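Local coordinates for SCO1/SenC family lipoprotein (Bacillus anthracis, PDB 4HDE), which is a SCO1/SenC-family lipoprotein with a thioredoxin-type fold, and probably acts, like its relatives, in delivering copper to or maturing cytochrome c oxidase, at residues 161-164 against 165-169; 109-112 against 113-116. All coordinates share one frame; numbering follows the deposited sequence.

Contact 1. Residues 161-164 against 165-169; sequences IIRD and MKRLA
Ile161 and Met165, a selenomethionine, lie side by side one turn apart, pointing the same way, with Ile161 CG2 3.9 Å from the terminal Met165 CE. Ile162 CD1 comes within 4.1 Å of Met165 SE. Met165 runs extended beyond CG, with chi2 at 168° and chi3 at 167°, which carries its methyl out alongside Ile161. Lys166 instead slants across Ile162, its CE 3.9 Å from Ile162 CG2.

All this belongs to helix 158-169, the last helix of the thioredoxin-like fold. Met165 and Leu168 turn against Leu139 of strand 136-140, and Ile161 against Tyr150 of the edge strand 146-151.

Each amide donates to the carbonyl four residues earlier: Met165 N to Ile161 O at 2.9 Å, and Lys166, Arg167 and Leu168 repeat the pattern with Ile162, Arg163 and Asp164.

Arg163 grips its neighbour Asp164 side-on: Arg163 NE at 3.1 Å and NH1 at 3.3 Å both donate to Asp164 OD1, from one face of the carboxylate. Asp164 OD2 is bound by Tyr150 OH, so both oxygens of this buried carboxylate have partners, which would favour its charged form. Arg167 folds back at chi2 and chi3, laying one guanidinium face over Arg163 O, which lies toward the rim of the group rather than under its centre, and bringing Arg167 NH1 to 3.7 Å from Arg163 CG. Salt bridges to Glu170 and Glu65 hold Arg167 NE and Lys166 NZ respectively.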
loop_
_atom_site.group_PDB
_atom_site.type_symbol
_atom_site.label_atom_id
_atom_site.label_comp_id
_atom_site.label_asym_id
_atom_site.label_seq_id
_atom_site.Cartn_x
_atom_site.Cartn_y
_atom_site.Cartn_z
ATOM N N ILE A 161 -11.110 -8.042 -5.999
ATOM C CA ILE A 161 -10.466 -6.736 -6.085
ATOM C C ILE A 161 -10.647 -6.118 -7.466
ATOM O O ILE A 161 -11.013 -4.946 -7.578
ATOM C CB ILE A 161 -8.972 -6.815 -5.724
ATOM C CG1 ILE A 161 -8.807 -7.406 -4.316
ATOM C CG2 ILE A 161 -8.348 -5.420 -5.808
ATOM C CD1 ILE A 161 -7.370 -7.682 -3.915
ATOM N N ILE A 162 -10.418 -6.907 -8.509
ATOM C CA ILE A 162 -10.614 -6.448 -9.877
ATOM C C ILE A 162 -12.060 -5.982 -10.098
ATOM O O ILE A 162 -12.300 -4.936 -10.710
ATOM C CB ILE A 162 -10.235 -7.558 -10.881
ATOM C CG1 ILE A 162 -8.722 -7.790 -10.880
ATOM C CG2 ILE A 162 -10.724 -7.215 -12.278
ATOM C CD1 ILE A 162 -7.921 -6.615 -11.408
ATOM N N ARG A 163 -13.021 -6.771 -9.615
ATOM C CA ARG A 163 -14.442 -6.428 -9.716
ATOM C C ARG A 163 -14.711 -5.067 -9.075
ATOM O O ARG A 163 -15.400 -4.213 -9.645
ATOM C CB ARG A 163 -15.287 -7.520 -9.034
ATOM C CG ARG A 163 -16.775 -7.206 -8.856
ATOM C CD ARG A 163 -17.389 -8.047 -7.725
ATOM N NE ARG A 163 -16.773 -7.732 -6.440
ATOM C CZ ARG A 163 -16.771 -8.537 -5.382
ATOM N NH1 ARG A 163 -16.165 -8.157 -4.262
ATOM N NH2 ARG A 163 -17.360 -9.728 -5.445
ATOM N N ASP A 164 -14.184 -4.880 -7.877
ATOM C CA ASP A 164 -14.388 -3.627 -7.157
ATOM C C ASP A 164 -13.728 -2.432 -7.864
ATOM O O ASP A 164 -14.298 -1.332 -7.908
ATOM C CB ASP A 164 -13.898 -3.759 -5.710
ATOM C CG ASP A 164 -14.725 -4.750 -4.893
ATOM O OD1 ASP A 164 -15.873 -5.051 -5.269
ATOM O OD2 ASP A 164 -14.228 -5.225 -3.843
HETATM N N MSE A 165 -12.535 -2.641 -8.414
HETATM C CA MSE A 165 -11.894 -1.612 -9.227
HETATM C C MSE A 165 -12.747 -1.240 -10.424
HETATM O O MSE A 165 -12.866 -0.059 -10.764
HETATM C CB MSE A 165 -10.527 -2.085 -9.710
HETATM C CG MSE A 165 -9.457 -2.127 -8.660
HETATM SE SE MSE A 165 -7.916 -3.090 -9.321
HETATM C CE MSE A 165 -6.676 -2.580 -7.933
ATOM N N LYS A 166 -13.326 -2.241 -11.083
ATOM C CA LYS A 166 -14.177 -1.968 -12.232
ATOM C C LYS A 166 -15.387 -1.137 -11.838
ATOM O O LYS A 166 -15.780 -0.238 -12.563
ATOM C CB LYS A 166 -14.621 -3.262 -12.908
ATOM C CG LYS A 166 -13.504 -3.963 -13.649
ATOM C CD LYS A 166 -14.021 -5.178 -14.389
ATOM C CE LYS A 166 -12.920 -5.830 -15.206
ATOM N NZ LYS A 166 -13.420 -7.017 -15.946
ATOM N N ARG A 167 -15.955 -1.417 -10.669
ATOM C CA ARG A 167 -17.084 -0.628 -10.195
ATOM C C ARG A 167 -16.678 0.834 -9.976
ATOM O O ARG A 167 -17.422 1.747 -10.337
ATOM C CB ARG A 167 -17.658 -1.219 -8.902
ATOM C CG ARG A 167 -18.315 -2.588 -9.035
ATOM C CD ARG A 167 -19.511 -2.578 -9.972
ATOM N NE ARG A 167 -19.113 -2.803 -11.359
ATOM C CZ ARG A 167 -18.767 -3.986 -11.858
ATOM N NH1 ARG A 167 -18.767 -5.065 -11.083
ATOM N NH2 ARG A 167 -18.420 -4.096 -13.137
ATOM N N LEU A 168 -15.508 1.056 -9.382
ATOM C CA LEU A 168 -15.047 2.418 -9.120
ATOM C C LEU A 168 -14.748 3.181 -10.405
ATOM O O LEU A 168 -14.847 4.409 -10.441
ATOM C CB LEU A 168 -13.806 2.424 -8.227
ATOM C CG LEU A 168 -14.005 1.944 -6.794
ATOM C CD1 LEU A 168 -12.687 1.977 -6.052
ATOM C CD2 LEU A 168 -15.035 2.802 -6.066
ATOM N N ALA A 169 -14.408 2.461 -11.467
ATOM C CA ALA A 169 -14.081 3.082 -12.745
ATOM C C ALA A 169 -15.314 3.398 -13.583
ATOM O O ALA A 169 -15.224 4.122 -14.564
ATOM C CB ALA A 169 -13.120 2.197 -13.526
#

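Contact 2. Residues 109-112 against 113-116; sequences EDIT and KFSK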
loop_
_atom_site.group_PDB
_atom_site.type_symbol
_atom_site.label_atom_id
_atom_site.label_comp_id
_atom_site.label_asym_id
_atom_site.label_seq_id
_atom_site.Cartn_x
_atom_site.Cartn_y
_atom_site.Cartn_z
ATOM N N GLU A 109 7.182 6.811 15.052
ATOM C CA GLU A 109 6.010 7.320 15.751
ATOM C C GLU A 109 4.944 7.818 14.770
ATOM O O GLU A 109 3.759 7.524 14.928
ATOM C CB GLU A 109 6.389 8.424 16.735
ATOM C CG GLU A 109 5.202 8.967 17.504
ATOM C CD GLU A 109 5.603 9.859 18.669
ATOM O OE1 GLU A 109 6.818 10.025 18.914
ATOM O OE2 GLU A 109 4.693 10.389 19.344
ATOM N N ASP A 110 5.375 8.565 13.757
ATOM C CA ASP A 110 4.477 9.089 12.717
ATOM C C ASP A 110 3.676 7.984 12.040
ATOM O O ASP A 110 2.449 8.074 11.907
ATOM C CB ASP A 110 5.261 9.830 11.617
ATOM C CG ASP A 110 5.850 11.152 12.076
ATOM O OD1 ASP A 110 5.331 11.756 13.043
ATOM O OD2 ASP A 110 6.832 11.594 11.433
ATOM N N ILE A 111 4.366 6.954 11.572
ATOM C CA ILE A 111 3.681 5.923 10.802
ATOM C C ILE A 111 2.816 5.057 11.710
ATOM O O ILE A 111 1.784 4.531 11.284
ATOM C CB ILE A 111 4.661 5.086 9.926
ATOM C CG1 ILE A 111 3.903 4.325 8.834
ATOM C CG2 ILE A 111 5.532 4.156 10.776
ATOM C CD1 ILE A 111 3.198 5.226 7.865
ATOM N N THR A 112 3.219 4.935 12.971
ATOM C CA THR A 112 2.396 4.229 13.944
ATOM C C THR A 112 1.043 4.930 14.104
ATOM O O THR A 112 -0.014 4.288 14.089
ATOM C CB THR A 112 3.114 4.130 15.299
ATOM O OG1 THR A 112 4.300 3.341 15.136
ATOM C CG2 THR A 112 2.211 3.489 16.350
ATOM N N LYS A 113 1.072 6.250 14.235
ATOM C CA LYS A 113 -0.153 7.020 14.377
ATOM C C LYS A 113 -0.962 6.970 13.083
ATOM O O LYS A 113 -2.181 6.816 13.110
ATOM C CB LYS A 113 0.154 8.473 14.753
ATOM C CG LYS A 113 -1.085 9.315 15.012
ATOM C CD LYS A 113 -0.742 10.789 15.123
ATOM C CE LYS A 113 -1.996 11.635 15.282
ATOM N NZ LYS A 113 -2.929 11.464 14.125
ATOM N N PHE A 114 -0.277 7.093 11.950
ATOM C CA PHE A 114 -0.933 7.111 10.645
ATOM C C PHE A 114 -1.671 5.795 10.401
ATOM O O PHE A 114 -2.825 5.783 9.974
ATOM C CB PHE A 114 0.129 7.366 9.568
ATOM C CG PHE A 114 -0.401 7.379 8.156
ATOM C CD1 PHE A 114 -0.916 8.542 7.602
ATOM C CD2 PHE A 114 -0.346 6.242 7.368
ATOM C CE1 PHE A 114 -1.379 8.559 6.290
ATOM C CE2 PHE A 114 -0.802 6.257 6.055
ATOM C CZ PHE A 114 -1.325 7.419 5.523
ATOM N N SER A 115 -1.006 4.681 10.676
ATOM C CA SER A 115 -1.626 3.371 10.509
ATOM C C SER A 115 -2.826 3.179 11.448
ATOM O O SER A 115 -3.872 2.657 11.038
ATOM C CB SER A 115 -0.579 2.275 10.721
ATOM O OG SER A 115 -1.133 0.982 10.531
ATOM N N LYS A 116 -2.687 3.628 12.695
ATOM C CA LYS A 116 -3.763 3.535 13.677
ATOM C C LYS A 116 -4.983 4.356 13.262
ATOM O O LYS A 116 -6.115 3.870 13.300
ATOM C CB LYS A 116 -3.269 4.006 15.052
ATOM C CG LYS A 116 -4.367 4.257 16.080
ATOM C CD LYS A 116 -3.800 4.700 17.434
ATOM C CE LYS A 116 -3.299 6.145 17.413
ATOM N NZ LYS A 116 -4.393 7.155 17.561
#
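The Phe114 ring meets Ile111 at a slant, with Ile111 CD1 3.7 Å from ring atom CD2 and 4.1 Å from Phe114 CB. Phe15 and Phe17 make edge-to-face contacts with this ring, and Phe74 of strand 70-75 meets it with the planes at about 55°, so one turn of helix 108-119 plants an aromatic in the buried interior of the thioredoxin-like fold. The CG1 branch of Ile111 is anti to its amide nitrogen (chi1 -163°), and chi2 of 62° then swings CD1 over toward Phe114.

Regular helical bonds tie the two turns together. Phe114 N donates to Asp110 O and Ser115 N to Ile111 O, both at 2.9 Å; Lys113 N to Glu109 O and Lys116 N to Thr112 O are a little longer, at 3.1 Å each.

Lys113 NZ forms a salt bridge with Asp117, one turn further along, while Thr112 OG1 bonds back to the carbonyl of Leu108. Ser115 is buried, and its OG is satisfied by the carbonyl of Ser121; its CB rests 3.3 Å from Ile111 O, the same oxygen that accepts the Ser115 amide.

Overall arrangement
Contacts 1 and 2 each lie within a single helix, 158-169 and 108-119, and share no element; they sit on opposite sides of the chain's centre, with centres 28 Å apart and nearest atoms about 17 Å apart. Both are partly buried, pairing an inward apolar side with a polar outer one. The inward packing is aliphatic and selenium-bearing in contact 1, set against the strands 136-140 and 146-151, but largely aromatic in contact 2. The buried polar group differs too: a charged carboxylate in contact 1, a neutral hydroxyl in contact 2, whose acidic and lysine side chains lie at the surface.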